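Local coordinates for FdtA domain-containing protein (Helicobacter canadensis MIT 98-5491, PDB 7N67) that probably acts as a sugar 3,4-ketoisomerase on a dTDP-linked hexose during the biosynthesis of an unusual formylated sugar, at residues K113-R117 with I142-F148. Numbering follows the deposited sequence.
With TYD (thymidine-5'-diphosphate), chain E.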
loop_
_atom_site.group_PDB
_atom_site.type_symbol
_atom_site.label_atom_id
_atom_site.label_comp_id
_atom_site.label_asym_id
_atom_site.label_seq_id
_atom_site.Cartn_x
_atom_site.Cartn_y
_atom_site.Cartn_z
ATOM N N LYS B 113 21.287 14.797 -16.802
ATOM C CA LYS B 113 21.329 16.279 -16.831
ATOM C C LYS B 113 20.453 16.806 -17.965
ATOM O O LYS B 113 20.245 16.076 -18.962
ATOM C CB LYS B 113 22.774 16.737 -17.043
ATOM C CG LYS B 113 23.713 16.459 -15.883
ATOM C CD LYS B 113 25.115 16.998 -16.074
ATOM C CE LYS B 113 25.905 16.889 -14.786
ATOM N NZ LYS B 113 27.344 17.171 -14.986
ATOM N N ASN B 114 19.995 18.051 -17.838
ATOM C CA ASN B 114 19.264 18.733 -18.930
ATOM C C ASN B 114 18.124 17.811 -19.380
ATOM O O ASN B 114 17.984 17.604 -20.601
ATOM C CB ASN B 114 20.203 19.079 -20.096
ATOM C CG ASN B 114 21.415 19.884 -19.673
ATOM O OD1 ASN B 114 22.539 19.554 -20.044
ATOM N ND2 ASN B 114 21.207 20.927 -18.893
ATOM N N MET B 115 17.380 17.247 -18.417
ATOM C CA MET B 115 16.200 16.375 -18.658
ATOM C C MET B 115 14.969 16.988 -17.991
ATOM O O MET B 115 14.959 17.114 -16.761
ATOM C CB MET B 115 16.427 14.973 -18.090
ATOM C CG MET B 115 17.315 14.091 -18.953
ATOM S SD MET B 115 16.484 13.456 -20.429
ATOM C CE MET B 115 15.246 12.393 -19.696
ATOM N N TRP B 116 13.982 17.387 -18.784
ATOM C CA TRP B 116 12.617 17.712 -18.310
ATOM C C TRP B 116 11.929 16.399 -17.964
ATOM O O TRP B 116 12.138 15.408 -18.718
ATOM C CB TRP B 116 11.845 18.473 -19.390
ATOM C CG TRP B 116 10.462 18.885 -18.995
ATOM C CD1 TRP B 116 9.316 18.176 -19.190
ATOM C CD2 TRP B 116 10.074 20.116 -18.359
ATOM N NE1 TRP B 116 8.242 18.871 -18.702
ATOM C CE2 TRP B 116 8.677 20.066 -18.184
ATOM C CE3 TRP B 116 10.765 21.238 -17.902
ATOM C CZ2 TRP B 116 7.958 21.116 -17.620
ATOM C CZ3 TRP B 116 10.057 22.272 -17.329
ATOM C CH2 TRP B 116 8.673 22.205 -17.181
ATOM N N ARG B 117 11.174 16.375 -16.870
ATOM C CA ARG B 117 10.484 15.136 -16.431
ATOM C C ARG B 117 9.140 15.518 -15.813
ATOM O O ARG B 117 9.043 16.608 -15.191
ATOM C CB ARG B 117 11.351 14.273 -15.501
ATOM C CG ARG B 117 11.336 14.641 -14.022
ATOM C CD ARG B 117 11.983 15.991 -13.725
ATOM N NE ARG B 117 13.349 16.073 -14.238
ATOM C CZ ARG B 117 14.423 15.572 -13.623
ATOM N NH1 ARG B 117 14.294 14.950 -12.459
ATOM N NH2 ARG B 117 15.619 15.682 -14.174
ATOM N N ILE B 142 14.315 24.561 -13.299
ATOM C CA ILE B 142 13.583 25.149 -14.454
ATOM C C ILE B 142 12.175 24.563 -14.419
ATOM O O ILE B 142 12.063 23.339 -14.581
ATOM C CB ILE B 142 14.343 24.851 -15.754
ATOM C CG1 ILE B 142 15.800 25.304 -15.628
ATOM C CG2 ILE B 142 13.629 25.477 -16.946
ATOM C CD1 ILE B 142 16.699 24.765 -16.693
ATOM N N ARG B 143 11.175 25.387 -14.104
ATOM C CA ARG B 143 9.765 24.954 -13.922
ATOM C C ARG B 143 8.897 25.454 -15.089
ATOM O O ARG B 143 7.656 25.447 -14.932
ATOM C CB ARG B 143 9.202 25.489 -12.598
ATOM C CG ARG B 143 9.941 25.022 -11.353
ATOM C CD ARG B 143 9.198 25.433 -10.094
ATOM N NE ARG B 143 9.777 24.860 -8.881
ATOM C CZ ARG B 143 9.580 23.621 -8.442
ATOM N NH1 ARG B 143 8.824 22.779 -9.125
ATOM N NH2 ARG B 143 10.156 23.217 -7.323
ATOM N N ASP B 144 9.512 25.910 -16.186
ATOM C CA ASP B 144 8.815 26.389 -17.409
ATOM C C ASP B 144 9.392 25.623 -18.595
ATOM O O ASP B 144 10.633 25.674 -18.765
ATOM C CB ASP B 144 8.986 27.895 -17.604
ATOM C CG ASP B 144 8.182 28.453 -18.766
ATOM O OD1 ASP B 144 8.617 28.305 -19.936
ATOM O OD2 ASP B 144 7.111 28.998 -18.495
ATOM N N TYR B 145 8.549 24.957 -19.393
ATOM C CA TYR B 145 9.020 24.106 -20.522
ATOM C C TYR B 145 9.709 24.983 -21.586
ATOM O O TYR B 145 10.810 24.577 -22.104
ATOM C CB TYR B 145 7.889 23.242 -21.089
ATOM C CG TYR B 145 8.373 22.254 -22.123
ATOM C CD1 TYR B 145 9.352 21.315 -21.823
ATOM C CD2 TYR B 145 7.875 22.271 -23.415
ATOM C CE1 TYR B 145 9.826 20.426 -22.778
ATOM C CE2 TYR B 145 8.329 21.384 -24.376
ATOM C CZ TYR B 145 9.304 20.459 -24.060
ATOM O OH TYR B 145 9.732 19.602 -25.029
ATOM N N ASP B 146 9.127 26.157 -21.880
ATOM C CA ASP B 146 9.623 27.090 -22.933
ATOM C C ASP B 146 11.043 27.557 -22.547
ATOM O O ASP B 146 11.952 27.510 -23.426
ATOM C CB ASP B 146 8.627 28.236 -23.169
ATOM C CG ASP B 146 7.300 27.822 -23.793
ATOM O OD1 ASP B 146 7.298 27.097 -24.800
ATOM O OD2 ASP B 146 6.279 28.243 -23.288
ATOM N N GLU B 147 11.224 27.949 -21.275
ATOM C CA GLU B 147 12.528 28.259 -20.623
ATOM C C GLU B 147 13.504 27.089 -20.835
ATOM O O GLU B 147 14.689 27.347 -21.200
ATOM C CB GLU B 147 12.275 28.550 -19.142
ATOM C CG GLU B 147 13.377 29.334 -18.443
ATOM C CD GLU B 147 13.216 29.457 -16.927
ATOM O OE1 GLU B 147 14.132 30.017 -16.279
ATOM O OE2 GLU B 147 12.173 28.997 -16.385
ATOM N N PHE B 148 13.035 25.847 -20.656
ATOM C CA PHE B 148 13.870 24.626 -20.822
ATOM C C PHE B 148 14.337 24.521 -22.282
ATOM O O PHE B 148 15.505 24.199 -22.537
ATOM C CB PHE B 148 13.119 23.366 -20.361
ATOM C CG PHE B 148 13.828 22.077 -20.691
ATOM C CD1 PHE B 148 15.028 21.749 -20.082
ATOM C CD2 PHE B 148 13.334 21.213 -21.650
ATOM C CE1 PHE B 148 15.702 20.585 -20.420
ATOM C CE2 PHE B 148 14.004 20.043 -21.974
ATOM C CZ PHE B 148 15.182 19.728 -21.356
HETATM P PA TYD E . 7.817 19.999 -6.279
HETATM O O1A TYD E . 9.030 20.373 -7.057
HETATM O O2A TYD E . 6.547 20.738 -6.530
HETATM O O3A TYD E . 7.585 18.423 -6.393
HETATM P PB TYD E . 7.524 17.380 -7.601
HETATM O O1B TYD E . 7.060 16.066 -6.974
HETATM O O2B TYD E . 6.507 17.979 -8.548
HETATM O O3B TYD E . 8.893 17.273 -8.208
HETATM O "O5'" TYD E . 8.131 20.083 -4.714
HETATM C "C5'" TYD E . 7.033 20.396 -3.835
HETATM C "C4'" TYD E . 7.553 21.327 -2.773
HETATM O "O4'" TYD E . 8.620 20.667 -2.055
HETATM C "C3'" TYD E . 8.115 22.642 -3.312
HETATM O "O3'" TYD E . 7.660 23.735 -2.527
HETATM C "C2'" TYD E . 9.618 22.469 -3.163
HETATM C "C1'" TYD E . 9.734 21.537 -1.965
HETATM N N1 TYD E . 10.966 20.716 -1.959
HETATM C C2 TYD E . 11.874 20.911 -0.937
HETATM O O2 TYD E . 11.694 21.722 -0.036
HETATM N N3 TYD E . 13.004 20.134 -1.022
HETATM C C4 TYD E . 13.307 19.193 -1.990
HETATM O O4 TYD E . 14.370 18.562 -1.930
HETATM C C5 TYD E . 12.309 19.028 -3.021
HETATM C C5M TYD E . 12.559 18.022 -4.107
HETATM C C6 TYD E . 11.206 19.791 -2.962
#
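W116 and Y145 meet edge to face: the Y145 ring turns its edge to the indole, with CD1 3.7 Å from W116 CD2, and the centroids of the five-membered ring and the phenol lie 4.9 Å apart with planes at 64°. Over the six-membered ring of W116 sits the backbone instead, Y145 CA making a CH-pi contact 4.0 Å from the centroid. The far rim of the indole runs into the turn that starts the helix; W116 CH2 is 3.5 Å from Y145 N, and R143 C lies at the ring edge. With CG of W116 anti to the backbone N (chi1 -178°), the indole reaches out from its strand to this turn, while W116 CB lies over a face of F148, offset toward its rim, 4.0 Å from the ring centroid, a second CH-pi contact. The F148 ring in turn presents its edge to N114 O.

Polar bonds hold each side of the contact separately. The D144 carboxylate caps the helix, OD1 accepting from E147 N at 3.0 Å and 169°. R117 NE and NH2 both reach M115 O in the guanidinium plane. Outside the two segments, W116 NE1 bonds to E118 and Y145 OH to N92, satisfying the polar atom of each ring.

The R143 chain, extended from CG to NE, carries its guanidinium to thymidine-5'-diphosphate, where R143 NH1 and NH2 both bond to O1A in the guanidinium plane, the latter at 3.1 Å; E138 forms a salt bridge with its NE. The aromatic cluster thus joins the C-terminal helix 145-152 to the five-stranded sheet of a cupin-type beta-sandwich, and the loop leading into that helix supplies R143 to the dTDP site.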